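Local atomic coordinates of multicopper oxidase type 1 (Nitrosomonas europaea, PDB entry 3G5W), a protein that binds copper at a mononuclear site and at oxygen-bridged copper centres and probably acts as an oxidoreductase, as a two-domain, laccase-like multicopper oxidase. Residues L7-D11 against V48-T53; I14-G18 against A171-E176; P34-M39 against L305-N309; N244-I250 against M269-Y274. One frame throughout, in Å; residues are numbered along the deposited sequence.

Contact 1: L7-D11 against V48-T53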
loop_
_atom_site.group_PDB
_atom_site.type_symbol
_atom_site.label_atom_id
_atom_site.label_comp_id
_atom_site.label_asym_id
_atom_site.label_seq_id
_atom_site.Cartn_x
_atom_site.Cartn_y
_atom_site.Cartn_z
ATOM N N LEU A 7 33.580 2.724 -7.554
ATOM C CA LEU A 7 32.584 1.940 -8.280
ATOM C C LEU A 7 32.684 2.162 -9.779
ATOM O O LEU A 7 32.858 3.289 -10.233
ATOM C CB LEU A 7 31.162 2.295 -7.823
ATOM C CG LEU A 7 30.670 1.813 -6.457
ATOM C CD1 LEU A 7 29.295 2.393 -6.173
ATOM C CD2 LEU A 7 30.620 0.293 -6.388
ATOM N N SER A 8 32.559 1.084 -10.540
ATOM C CA SER A 8 32.361 1.180 -11.980
ATOM C C SER A 8 30.910 0.836 -12.278
ATOM O O SER A 8 30.265 0.141 -11.498
ATOM C CB SER A 8 33.290 0.221 -12.718
ATOM O OG SER A 8 32.974 -1.120 -12.390
ATOM N N ILE A 9 30.390 1.341 -13.390
ATOM C CA ILE A 9 29.068 0.942 -13.867
ATOM C C ILE A 9 29.303 0.166 -15.160
ATOM O O ILE A 9 29.863 0.707 -16.106
ATOM C CB ILE A 9 28.146 2.164 -14.139
ATOM C CG1 ILE A 9 28.258 3.199 -13.009
ATOM C CG2 ILE A 9 26.708 1.706 -14.368
ATOM C CD1 ILE A 9 27.521 4.510 -13.265
ATOM N N GLU A 10 28.889 -1.098 -15.193
ATOM C CA GLU A 10 29.197 -1.979 -16.323
ATOM C C GLU A 10 27.954 -2.644 -16.899
ATOM O O GLU A 10 27.060 -3.050 -16.153
ATOM C CB GLU A 10 30.195 -3.066 -15.892
ATOM C CG GLU A 10 31.517 -2.540 -15.340
ATOM C CD GLU A 10 32.341 -3.609 -14.623
ATOM O OE1 GLU A 10 33.241 -3.228 -13.847
ATOM O OE2 GLU A 10 32.096 -4.823 -14.817
ATOM N N ASP A 11 27.907 -2.766 -18.227
ATOM C CA ASP A 11 26.896 -3.588 -18.898
ATOM C C ASP A 11 27.127 -5.045 -18.500
ATOM O O ASP A 11 28.208 -5.605 -18.737
ATOM C CB ASP A 11 26.985 -3.428 -20.417
ATOM C CG ASP A 11 26.514 -2.065 -20.887
ATOM O OD1 ASP A 11 27.372 -1.255 -21.298
ATOM O OD2 ASP A 11 25.288 -1.794 -20.840
ATOM N N VAL A 48 32.894 7.247 -8.880
ATOM C CA VAL A 48 32.013 6.483 -9.765
ATOM C C VAL A 48 32.376 6.666 -11.244
ATOM O O VAL A 48 32.230 7.761 -11.786
ATOM C CB VAL A 48 30.523 6.865 -9.524
ATOM C CG1 VAL A 48 29.595 6.018 -10.393
ATOM C CG2 VAL A 48 30.174 6.695 -8.059
ATOM N N THR A 49 32.837 5.588 -11.879
ATOM C CA THR A 49 33.217 5.608 -13.296
ATOM C C THR A 49 32.188 4.908 -14.179
ATOM O O THR A 49 31.898 3.720 -14.005
ATOM C CB THR A 49 34.617 4.983 -13.521
ATOM O OG1 THR A 49 35.569 5.640 -12.677
ATOM C CG2 THR A 49 35.050 5.144 -14.962
ATOM N N ASN A 50 31.650 5.649 -15.142
ATOM C CA ASN A 50 30.604 5.133 -16.017
ATOM C C ASN A 50 31.187 4.418 -17.233
ATOM O O ASN A 50 31.680 5.061 -18.160
ATOM C CB ASN A 50 29.682 6.279 -16.445
ATOM C CG ASN A 50 28.502 5.821 -17.296
ATOM O OD1 ASN A 50 27.651 6.634 -17.659
ATOM N ND2 ASN A 50 28.443 4.538 -17.620
ATOM N N MET A 51 31.110 3.088 -17.236
ATOM C CA MET A 51 31.657 2.291 -18.333
ATOM C C MET A 51 30.582 1.746 -19.278
ATOM O O MET A 51 30.826 0.808 -20.045
ATOM C CB MET A 51 32.549 1.171 -17.787
ATOM C CG MET A 51 33.717 1.669 -16.943
ATOM S SD MET A 51 35.118 2.286 -17.912
ATOM C CE MET A 51 34.680 3.975 -18.298
ATOM N N THR A 52 29.394 2.346 -19.221
ATOM C CA THR A 52 28.300 1.995 -20.123
ATOM C C THR A 52 28.170 3.068 -21.205
ATOM O O THR A 52 29.020 3.955 -21.302
ATOM C CB THR A 52 26.955 1.857 -19.376
ATOM O OG1 THR A 52 26.473 3.158 -19.019
ATOM C CG2 THR A 52 27.107 0.995 -18.117
ATOM N N THR A 53 27.101 2.997 -21.996
ATOM C CA THR A 53 26.879 3.948 -23.087
ATOM C C THR A 53 25.702 4.890 -22.816
ATOM O O THR A 53 25.275 5.641 -23.697
ATOM C CB THR A 53 26.696 3.219 -24.434
ATOM O OG1 THR A 53 25.557 2.354 -24.360
ATOM C CG2 THR A 53 27.944 2.384 -24.767
HETATM O O HOH W 1 35.736 4.691 -10.289
HETATM O O HOH W 2 30.365 -1.729 -19.698
HETATM O O HOH W 3 24.620 0.700 -21.596
#
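Backbone hydrogen bonds define this contact as a parallel strand pair, with axes 4.7 Å apart and inclined by 22°. Leu7 lies beside Val48, Ser8 beside Thr49 and Ile9 beside Asn50. Thr49 N donates to Leu7 O at 2.8 Å, Ile9 N to Thr49 O at 2.9 Å and Met51 N to Ile9 O at 2.9 Å, so Ile9 is held through both amide and carbonyl. Two CA-H...O contacts, Val48 CA to Leu7 O and Ser8 CA to Thr49 O, each at 3.3 Å, supplement them.

Apolar packing gathers on the face of Leu7, Ile9 and Val48. Ile9 CD1 meets Val48 CG1 at 3.9 Å, and Ile9 CG2 meets Thr52 CG2 at 3.8 Å.

Where the chains separate, a water replaces direct bonding, joining Asp11 N (3.0 Å) to Met51 O (2.6 Å). At the Leu7 end another supplements it, spanning Leu7 O (3.2 Å) and Thr49 OG1 (2.6 Å), a hydroxyl also bonded to Thr87.

Ser8 OG donates to Glu10 OE1 at 2.6 Å, while Thr52 OG1 bonds the copper ligand His56. The chemistry is therefore two-sided: a polar, hydrated surface backs a largely apolar face, with Asn50 as its polar member, on which the side chain of Ile9 touches the ligand Met117 and comes within about 6 Å of the copper ion, placing this cupredoxin strand pair in the wall of the mononuclear copper site.

Contact 2: I14-G18 against A171-E176; sequences IVLVG and AKSFPE
Ile14 and Val15 lie on a long strand, and the chain turns a corner at Leu16 (phi/psi -74/-54) before extending again at Val17 (-156/155). Gly18 then takes a positive phi, 46/-121. Against this corner runs the irregular segment 171-176, with CA-CA distances of 4.6 Å (Leu16 to Lys172) and 5.5 Å (Val17 to Ser173). Ala171 (68/16) precedes the extended Lys172 and Ser173. A cis peptide before Pro175 and a bond from Glu176 N to Ser173 O (2.7 Å) make 173-176 a type VI turn.

One backbone bond, Ser173 N to Leu16 O at 3.2 Å, fixes the register. The segments belong to different cupredoxin domains, 14-18 to the first and 171-176 to the second, so the contact is a seam between them.

Charged side chains reach back to backbone atoms. Lys172, m at chi1 and chi2, near -91° at chi3 and -145° at chi4, curls so that NZ donates to Val15 O at 2.8 Å. Glu176 (chi1 m, chi2 t, chi3 43°) takes Gly18 N on OE2 at 2.7 Å, and its OE1 lies 3.8 Å from Lys172 NZ, a long salt bridge. A water bridges Gly18 O (2.7 Å) and Glu176 OE1 (2.8 Å).

Val17, off-rotamer at -125°, sets CG2 3.3 Å from Ser173 CB and CG1 4.1 Å from Pro175 CD. Ile14 (p, t) brings CD1 to Ala171 CB at 4.0 Å; Leu16 (m, t) has CD2 3.6 Å from Ala171 O.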
loop_
_atom_site.group_PDB
_atom_site.type_symbol
_atom_site.label_atom_id
_atom_site.label_comp_id
_atom_site.label_asym_id
_atom_site.label_seq_id
_atom_site.Cartn_x
_atom_site.Cartn_y
_atom_site.Cartn_z
ATOM N N ILE A 14 22.781 -10.807 -15.941
ATOM C CA ILE A 14 22.428 -11.598 -14.753
ATOM C C ILE A 14 21.305 -12.570 -15.106
ATOM O O ILE A 14 20.640 -12.409 -16.130
ATOM C CB ILE A 14 22.027 -10.715 -13.526
ATOM C CG1 ILE A 14 20.706 -9.963 -13.768
ATOM C CG2 ILE A 14 23.171 -9.761 -13.127
ATOM C CD1 ILE A 14 20.105 -9.320 -12.499
ATOM N N VAL A 15 21.119 -13.583 -14.268
ATOM C CA VAL A 15 20.059 -14.569 -14.445
ATOM C C VAL A 15 19.170 -14.558 -13.202
ATOM O O VAL A 15 19.646 -14.798 -12.090
ATOM C CB VAL A 15 20.635 -15.995 -14.680
ATOM C CG1 VAL A 15 19.513 -17.023 -14.755
ATOM C CG2 VAL A 15 21.489 -16.033 -15.955
ATOM N N LEU A 16 17.888 -14.263 -13.389
ATOM C CA LEU A 16 16.954 -14.179 -12.264
ATOM C C LEU A 16 16.602 -15.571 -11.734
ATOM O O LEU A 16 16.750 -15.850 -10.541
ATOM C CB LEU A 16 15.689 -13.407 -12.665
ATOM C CG LEU A 16 15.831 -12.001 -13.262
ATOM C CD1 LEU A 16 14.451 -11.378 -13.469
ATOM C CD2 LEU A 16 16.707 -11.087 -12.395
ATOM N N VAL A 17 16.132 -16.426 -12.636
ATOM C CA VAL A 17 15.790 -17.821 -12.356
ATOM C C VAL A 17 15.879 -18.578 -13.660
ATOM O O VAL A 17 15.688 -17.992 -14.722
ATOM C CB VAL A 17 14.318 -18.048 -11.928
ATOM C CG1 VAL A 17 14.219 -18.767 -10.590
ATOM C CG2 VAL A 17 13.465 -16.792 -12.059
ATOM N N GLY A 18 16.118 -19.886 -13.569
ATOM C CA GLY A 18 16.129 -20.761 -14.740
ATOM C C GLY A 18 16.914 -20.149 -15.881
ATOM O O GLY A 18 18.096 -19.829 -15.728
ATOM N N ALA A 171 17.841 -10.018 -6.555
ATOM C CA ALA A 171 17.961 -10.388 -7.972
ATOM C C ALA A 171 17.861 -11.884 -8.292
ATOM O O ALA A 171 18.229 -12.293 -9.397
ATOM C CB ALA A 171 19.232 -9.785 -8.595
ATOM N N LYS A 172 17.366 -12.689 -7.346
ATOM C CA LYS A 172 16.958 -14.073 -7.647
ATOM C C LYS A 172 15.503 -14.354 -7.291
ATOM O O LYS A 172 14.987 -13.842 -6.300
ATOM C CB LYS A 172 17.851 -15.105 -6.950
ATOM C CG LYS A 172 19.344 -14.989 -7.261
ATOM C CD LYS A 172 19.649 -15.112 -8.755
ATOM C CE LYS A 172 19.919 -16.537 -9.177
ATOM N NZ LYS A 172 20.959 -16.542 -10.266
ATOM N N SER A 173 14.849 -15.175 -8.109
ATOM C CA SER A 173 13.531 -15.701 -7.770
ATOM C C SER A 173 13.665 -17.093 -7.160
ATOM O O SER A 173 14.578 -17.851 -7.498
ATOM C CB SER A 173 12.629 -15.773 -9.005
ATOM O OG SER A 173 12.549 -14.526 -9.678
ATOM N N PHE A 174 12.755 -17.420 -6.251
ATOM C CA PHE A 174 12.578 -18.787 -5.804
ATOM C C PHE A 174 12.322 -19.658 -7.051
ATOM O O PHE A 174 11.585 -19.239 -7.951
ATOM C CB PHE A 174 11.384 -18.873 -4.854
ATOM C CG PHE A 174 11.224 -20.217 -4.202
ATOM C CD1 PHE A 174 10.424 -21.195 -4.780
ATOM C CD2 PHE A 174 11.884 -20.507 -3.013
ATOM C CE1 PHE A 174 10.283 -22.450 -4.182
ATOM C CE2 PHE A 174 11.751 -21.750 -2.410
ATOM C CZ PHE A 174 10.950 -22.720 -2.997
ATOM N N PRO A 175 12.885 -20.882 -7.092
ATOM C CA PRO A 175 13.663 -21.577 -6.056
ATOM C C PRO A 175 15.173 -21.316 -6.032
ATOM O O PRO A 175 15.912 -22.110 -5.449
ATOM C CB PRO A 175 13.389 -23.054 -6.366
ATOM C CG PRO A 175 13.223 -23.085 -7.859
ATOM C CD PRO A 175 12.688 -21.731 -8.286
ATOM N N GLU A 176 15.626 -20.224 -6.637
ATOM C CA GLU A 176 17.062 -19.922 -6.664
ATOM C C GLU A 176 17.509 -18.881 -5.624
ATOM O O GLU A 176 18.656 -18.418 -5.631
ATOM C CB GLU A 176 17.502 -19.555 -8.078
ATOM C CG GLU A 176 17.568 -20.771 -8.983
ATOM C CD GLU A 176 17.796 -20.421 -10.434
ATOM O OE1 GLU A 176 18.640 -19.542 -10.716
ATOM O OE2 GLU A 176 17.129 -21.035 -11.294
HETATM O O HOH W 4 20.667 -12.296 -10.375
HETATM O O HOH W 5 19.389 -20.197 -13.363
#

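Contact 3: P34-M39 against L305-N309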
loop_
_atom_site.group_PDB
_atom_site.type_symbol
_atom_site.label_atom_id
_atom_site.label_comp_id
_atom_site.label_asym_id
_atom_site.label_seq_id
_atom_site.Cartn_x
_atom_site.Cartn_y
_atom_site.Cartn_z
ATOM N N PRO A 34 27.608 -3.572 -4.626
ATOM C CA PRO A 34 28.414 -3.812 -3.422
ATOM C C PRO A 34 27.822 -3.248 -2.125
ATOM O O PRO A 34 27.279 -2.139 -2.106
ATOM C CB PRO A 34 29.745 -3.128 -3.759
ATOM C CG PRO A 34 29.829 -3.256 -5.266
ATOM C CD PRO A 34 28.420 -2.993 -5.716
ATOM N N LEU A 35 27.920 -4.034 -1.056
ATOM C CA LEU A 35 27.528 -3.576 0.259
ATOM C C LEU A 35 28.477 -2.486 0.716
ATOM O O LEU A 35 29.699 -2.679 0.727
ATOM C CB LEU A 35 27.549 -4.735 1.266
ATOM C CG LEU A 35 27.489 -4.367 2.752
ATOM C CD1 LEU A 35 26.101 -3.791 3.122
ATOM C CD2 LEU A 35 27.840 -5.578 3.603
ATOM N N ILE A 36 27.915 -1.336 1.067
ATOM C CA ILE A 36 28.672 -0.287 1.733
ATOM C C ILE A 36 28.268 -0.292 3.201
ATOM O O ILE A 36 27.111 -0.026 3.551
ATOM C CB ILE A 36 28.467 1.118 1.090
ATOM C CG1 ILE A 36 28.881 1.102 -0.390
ATOM C CG2 ILE A 36 29.269 2.166 1.855
ATOM C CD1 ILE A 36 28.623 2.413 -1.130
ATOM N N HIS A 37 29.236 -0.615 4.053
ATOM C CA HIS A 37 28.991 -0.810 5.464
ATOM C C HIS A 37 29.959 0.062 6.259
ATOM O O HIS A 37 31.170 -0.213 6.319
ATOM C CB HIS A 37 29.143 -2.294 5.798
ATOM C CG HIS A 37 28.710 -2.659 7.185
ATOM N ND1 HIS A 37 27.826 -1.895 7.919
ATOM C CD2 HIS A 37 29.017 -3.726 7.958
ATOM C CE1 HIS A 37 27.619 -2.473 9.088
ATOM N NE2 HIS A 37 28.332 -3.583 9.139
ATOM N N VAL A 38 29.409 1.125 6.838
ATOM C CA VAL A 38 30.181 2.187 7.471
ATOM C C VAL A 38 29.597 2.587 8.826
ATOM O O VAL A 38 28.462 2.227 9.157
ATOM C CB VAL A 38 30.294 3.458 6.550
ATOM C CG1 VAL A 38 31.044 3.136 5.259
ATOM C CG2 VAL A 38 28.920 4.054 6.238
ATOM N N MET A 39 30.379 3.327 9.608
ATOM C CA MET A 39 29.926 3.840 10.894
ATOM C C MET A 39 29.281 5.217 10.726
ATOM O O MET A 39 29.735 6.025 9.914
ATOM C CB MET A 39 31.101 3.921 11.876
ATOM C CG MET A 39 30.739 4.382 13.291
ATOM S SD MET A 39 29.623 3.265 14.168
ATOM C CE MET A 39 30.571 1.744 14.141
ATOM N N LEU A 305 34.376 -2.985 8.576
ATOM C CA LEU A 305 33.623 -1.963 7.855
ATOM C C LEU A 305 34.322 -1.561 6.558
ATOM O O LEU A 305 35.553 -1.643 6.452
ATOM C CB LEU A 305 33.400 -0.735 8.740
ATOM C CG LEU A 305 32.529 -0.877 9.993
ATOM C CD1 LEU A 305 32.570 0.409 10.814
ATOM C CD2 LEU A 305 31.087 -1.240 9.648
ATOM N N GLY A 306 33.530 -1.143 5.573
ATOM C CA GLY A 306 34.047 -0.751 4.268
ATOM C C GLY A 306 33.102 -1.188 3.165
ATOM O O GLY A 306 31.913 -1.383 3.411
ATOM N N MET A 307 33.627 -1.339 1.953
ATOM C CA MET A 307 32.826 -1.810 0.825
ATOM C C MET A 307 33.108 -3.275 0.544
ATOM O O MET A 307 34.267 -3.695 0.511
ATOM C CB MET A 307 33.092 -0.974 -0.433
ATOM C CG MET A 307 32.202 -1.357 -1.621
ATOM S SD MET A 307 32.399 -0.304 -3.085
ATOM C CE MET A 307 33.880 -1.024 -3.757
ATOM N N HIS A 308 32.054 -4.052 0.326
ATOM C CA HIS A 308 32.209 -5.480 0.073
ATOM C C HIS A 308 31.605 -5.886 -1.265
ATOM O O HIS A 308 30.385 -5.839 -1.446
ATOM C CB HIS A 308 31.618 -6.306 1.228
ATOM C CG HIS A 308 32.251 -6.012 2.552
ATOM N ND1 HIS A 308 33.450 -6.570 2.940
ATOM C CD2 HIS A 308 31.878 -5.185 3.557
ATOM C CE1 HIS A 308 33.778 -6.115 4.136
ATOM N NE2 HIS A 308 32.841 -5.271 4.532
ATOM N N ASN A 309 32.476 -6.265 -2.203
ATOM C CA ASN A 309 32.035 -6.897 -3.444
ATOM C C ASN A 309 31.761 -8.360 -3.167
ATOM O O ASN A 309 32.261 -8.907 -2.185
ATOM C CB ASN A 309 33.107 -6.789 -4.529
ATOM C CG ASN A 309 33.464 -5.362 -4.853
ATOM O OD1 ASN A 309 32.593 -4.503 -4.981
ATOM N ND2 ASN A 309 34.756 -5.096 -4.978
#
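The most pronounced bump is Leu305, whose CD2 sits over the face of the His37 imidazole, 3.5 Å from the ring centroid and only 3° off its normal, a CH-pi contact. Its CD1 packs on Met39 CB at 4.0 Å. Next along, Gly306 faces His37 without a side chain; at its backbone angles (143/-157) a CB would jam against the preceding carbonyl. Met307 then rests CG against both Pro34 CB (3.7 Å) and Ile36 CG1 (4.3 Å), while on the reverse face Leu35 CD2 meets His308 CD2 at 4.1 Å.

Backbone bonds hold these shapes in antiparallel register: His308 N to Leu35 O (2.8 Å), His37 N to Gly306 O (2.9 Å) and Gly306 N to His37 O (2.6 Å), with a weak one from Leu35 N to His308 O (3.1 Å).

Strand 306-308 is an outermost strand of its sheet within this chain, beside 35-39, which in turn runs parallel to 118-124, where His37 ND1 bonds Ile122 O. Met307 and Pro34 pack on strand 2-15 of the facing sheet.

Contact 4: N244-I250 against M269-Y274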
loop_
_atom_site.group_PDB
_atom_site.type_symbol
_atom_site.label_atom_id
_atom_site.label_comp_id
_atom_site.label_asym_id
_atom_site.label_seq_id
_atom_site.Cartn_x
_atom_site.Cartn_y
_atom_site.Cartn_z
ATOM N N ASN A 244 11.361 -21.167 17.740
ATOM C CA ASN A 244 10.352 -22.116 17.283
ATOM C C ASN A 244 10.886 -22.997 16.152
ATOM O O ASN A 244 10.562 -22.764 14.984
ATOM C CB ASN A 244 9.072 -21.336 16.879
ATOM C CG ASN A 244 7.909 -22.238 16.487
ATOM O OD1 ASN A 244 6.940 -21.782 15.859
ATOM N ND2 ASN A 244 7.993 -23.516 16.845
ATOM N N PRO A 245 11.724 -24.008 16.489
ATOM C CA PRO A 245 12.315 -24.872 15.465
ATOM C C PRO A 245 11.338 -25.517 14.489
ATOM O O PRO A 245 10.323 -26.100 14.895
ATOM C CB PRO A 245 13.070 -25.929 16.284
ATOM C CG PRO A 245 13.426 -25.204 17.549
ATOM C CD PRO A 245 12.202 -24.372 17.838
ATOM N N GLY A 246 11.657 -25.370 13.203
ATOM C CA GLY A 246 10.891 -25.940 12.101
ATOM C C GLY A 246 11.440 -25.460 10.767
ATOM O O GLY A 246 12.532 -24.900 10.704
ATOM N N LEU A 247 10.692 -25.718 9.698
ATOM C CA LEU A 247 10.974 -25.158 8.382
ATOM C C LEU A 247 9.838 -24.194 8.070
ATOM O O LEU A 247 8.661 -24.585 8.076
ATOM C CB LEU A 247 11.093 -26.266 7.322
ATOM C CG LEU A 247 12.180 -27.329 7.573
ATOM C CD1 LEU A 247 12.161 -28.402 6.502
ATOM C CD2 LEU A 247 13.582 -26.709 7.681
ATOM N N TRP A 248 10.191 -22.934 7.820
ATOM C CA TRP A 248 9.217 -21.844 7.810
ATOM C C TRP A 248 9.316 -20.979 6.565
ATOM O O TRP A 248 10.386 -20.467 6.241
ATOM C CB TRP A 248 9.425 -20.952 9.030
ATOM C CG TRP A 248 9.385 -21.673 10.341
ATOM C CD1 TRP A 248 10.447 -21.967 11.151
ATOM C CD2 TRP A 248 8.226 -22.201 10.987
ATOM N NE1 TRP A 248 10.013 -22.631 12.278
ATOM C CE2 TRP A 248 8.652 -22.786 12.202
ATOM C CE3 TRP A 248 6.860 -22.222 10.665
ATOM C CZ2 TRP A 248 7.762 -23.402 13.092
ATOM C CZ3 TRP A 248 5.973 -22.832 11.554
ATOM C CH2 TRP A 248 6.430 -23.404 12.757
ATOM N N MET A 249 8.192 -20.803 5.882
ATOM C CA MET A 249 8.151 -19.940 4.708
ATOM C C MET A 249 8.267 -18.478 5.097
ATOM O O MET A 249 7.723 -18.044 6.114
ATOM C CB MET A 249 6.845 -20.124 3.932
ATOM C CG MET A 249 6.599 -21.512 3.383
ATOM S SD MET A 249 7.915 -22.215 2.353
ATOM C CE MET A 249 8.118 -20.954 1.106
ATOM N N ILE A 250 9.002 -17.732 4.285
ATOM C CA ILE A 250 8.878 -16.284 4.238
ATOM C C ILE A 250 8.664 -15.911 2.773
ATOM O O ILE A 250 9.405 -16.362 1.899
ATOM C CB ILE A 250 10.085 -15.544 4.888
ATOM C CG1 ILE A 250 10.206 -14.113 4.351
ATOM C CG2 ILE A 250 11.385 -16.312 4.693
ATOM C CD1 ILE A 250 11.100 -13.242 5.195
ATOM N N MET A 269 10.203 -15.419 -2.383
ATOM C CA MET A 269 9.953 -16.546 -1.500
ATOM C C MET A 269 11.276 -17.191 -1.076
ATOM O O MET A 269 12.176 -17.383 -1.900
ATOM C CB MET A 269 9.056 -17.546 -2.243
ATOM C CG MET A 269 8.768 -18.846 -1.544
ATOM S SD MET A 269 7.134 -19.504 -1.967
ATOM C CE MET A 269 7.200 -19.660 -3.755
ATOM N N THR A 270 11.394 -17.494 0.215
ATOM C CA THR A 270 12.452 -18.378 0.711
ATOM C C THR A 270 11.954 -19.131 1.955
ATOM O O THR A 270 10.757 -19.090 2.272
ATOM C CB THR A 270 13.822 -17.646 0.936
ATOM O OG1 THR A 270 14.849 -18.618 1.181
ATOM C CG2 THR A 270 13.779 -16.659 2.103
ATOM N N THR A 271 12.853 -19.842 2.630
ATOM C CA THR A 271 12.510 -20.502 3.889
ATOM C C THR A 271 13.490 -20.137 4.992
ATOM O O THR A 271 14.619 -19.715 4.719
ATOM C CB THR A 271 12.470 -22.048 3.754
ATOM O OG1 THR A 271 13.789 -22.541 3.485
ATOM C CG2 THR A 271 11.537 -22.475 2.638
ATOM N N ILE A 272 13.043 -20.301 6.232
ATOM C CA ILE A 272 13.912 -20.289 7.402
ATOM C C ILE A 272 14.107 -21.743 7.837
ATOM O O ILE A 272 13.127 -22.447 8.084
ATOM C CB ILE A 272 13.284 -19.488 8.569
ATOM C CG1 ILE A 272 13.165 -17.999 8.210
ATOM C CG2 ILE A 272 14.086 -19.690 9.867
ATOM C CD1 ILE A 272 12.183 -17.233 9.098
ATOM N N GLU A 273 15.363 -22.180 7.916
ATOM C CA GLU A 273 15.716 -23.552 8.329
ATOM C C GLU A 273 16.414 -23.560 9.689
ATOM O O GLU A 273 17.491 -22.979 9.837
ATOM C CB GLU A 273 16.658 -24.199 7.300
ATOM C CG GLU A 273 16.100 -24.359 5.890
ATOM C CD GLU A 273 17.130 -24.865 4.885
ATOM O OE1 GLU A 273 16.723 -25.260 3.766
ATOM O OE2 GLU A 273 18.346 -24.866 5.193
ATOM N N TYR A 274 15.812 -24.219 10.682
ATOM C CA TYR A 274 16.479 -24.424 11.971
ATOM C C TYR A 274 17.346 -25.675 11.924
ATOM O O TYR A 274 16.913 -26.722 11.433
ATOM C CB TYR A 274 15.472 -24.622 13.084
ATOM C CG TYR A 274 14.795 -23.392 13.620
ATOM C CD1 TYR A 274 15.036 -22.978 14.929
ATOM C CD2 TYR A 274 13.868 -22.676 12.853
ATOM C CE1 TYR A 274 14.399 -21.885 15.457
ATOM C CE2 TYR A 274 13.219 -21.566 13.381
ATOM C CZ TYR A 274 13.494 -21.186 14.686
ATOM O OH TYR A 274 12.870 -20.116 15.256
#
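Ile250, Ile272 and Trp248 line the apolar face: Ile250 CG2 lies 4.3 Å from Ile272 CG1, and Trp248 CB is 4.2 Å from Ile272 CB. Across the sheet, Met249 CE packs on Met269 CG at 3.4 Å. Tyr274 closes the end, with Pro245 CA over its ring face, 3.4 Å from the centroid, and its CE2 3.6 Å from Trp248 CD1.

Antiparallel bonds link the backbones: Ile272 N to Trp248 O (2.7 Å), Trp248 N to Ile272 O (3.0 Å), Thr270 N to Ile250 O (2.8 Å) and Ile250 N to Thr270 O (3.0 Å). At the polar margin, Trp248 NE1 donates to Asn244 O at 2.8 Å, and Glu273 is hydrogen-bonded to Tyr284 and salt-bridged to Arg181.

A second subunit packs its Trp69 on Leu247 and Trp248. Strand 247-252 carries His251 and is followed by His253, both in the Cu-O-Cu pocket, an arrangement typical of a cupredoxin sheet carrying the His-X-His motif.

How the contacts relate
Contacts 1 and 2 draw on the same long strand, 2-15, and their centres are 24 Å apart; the first pairs it within its own domain, the second carries its end to the other domain. Contact 3 touches contact 1 across the first domain's sandwich, where Leu7 CD2 is 3.8 Å from both Met307 SD and Pro34 CG. Contact 2 meets contact 4 where Phe174 CD2 lies 3.3 Å from Met269 O. Contacts 1 and 4, 38 Å apart between centres, flank the chain's centre and approach different copper sites: contact 1 borders the mononuclear site, whereas in contact 4 the side chain of Met249 comes within about 5 Å of a Cu-O-Cu group.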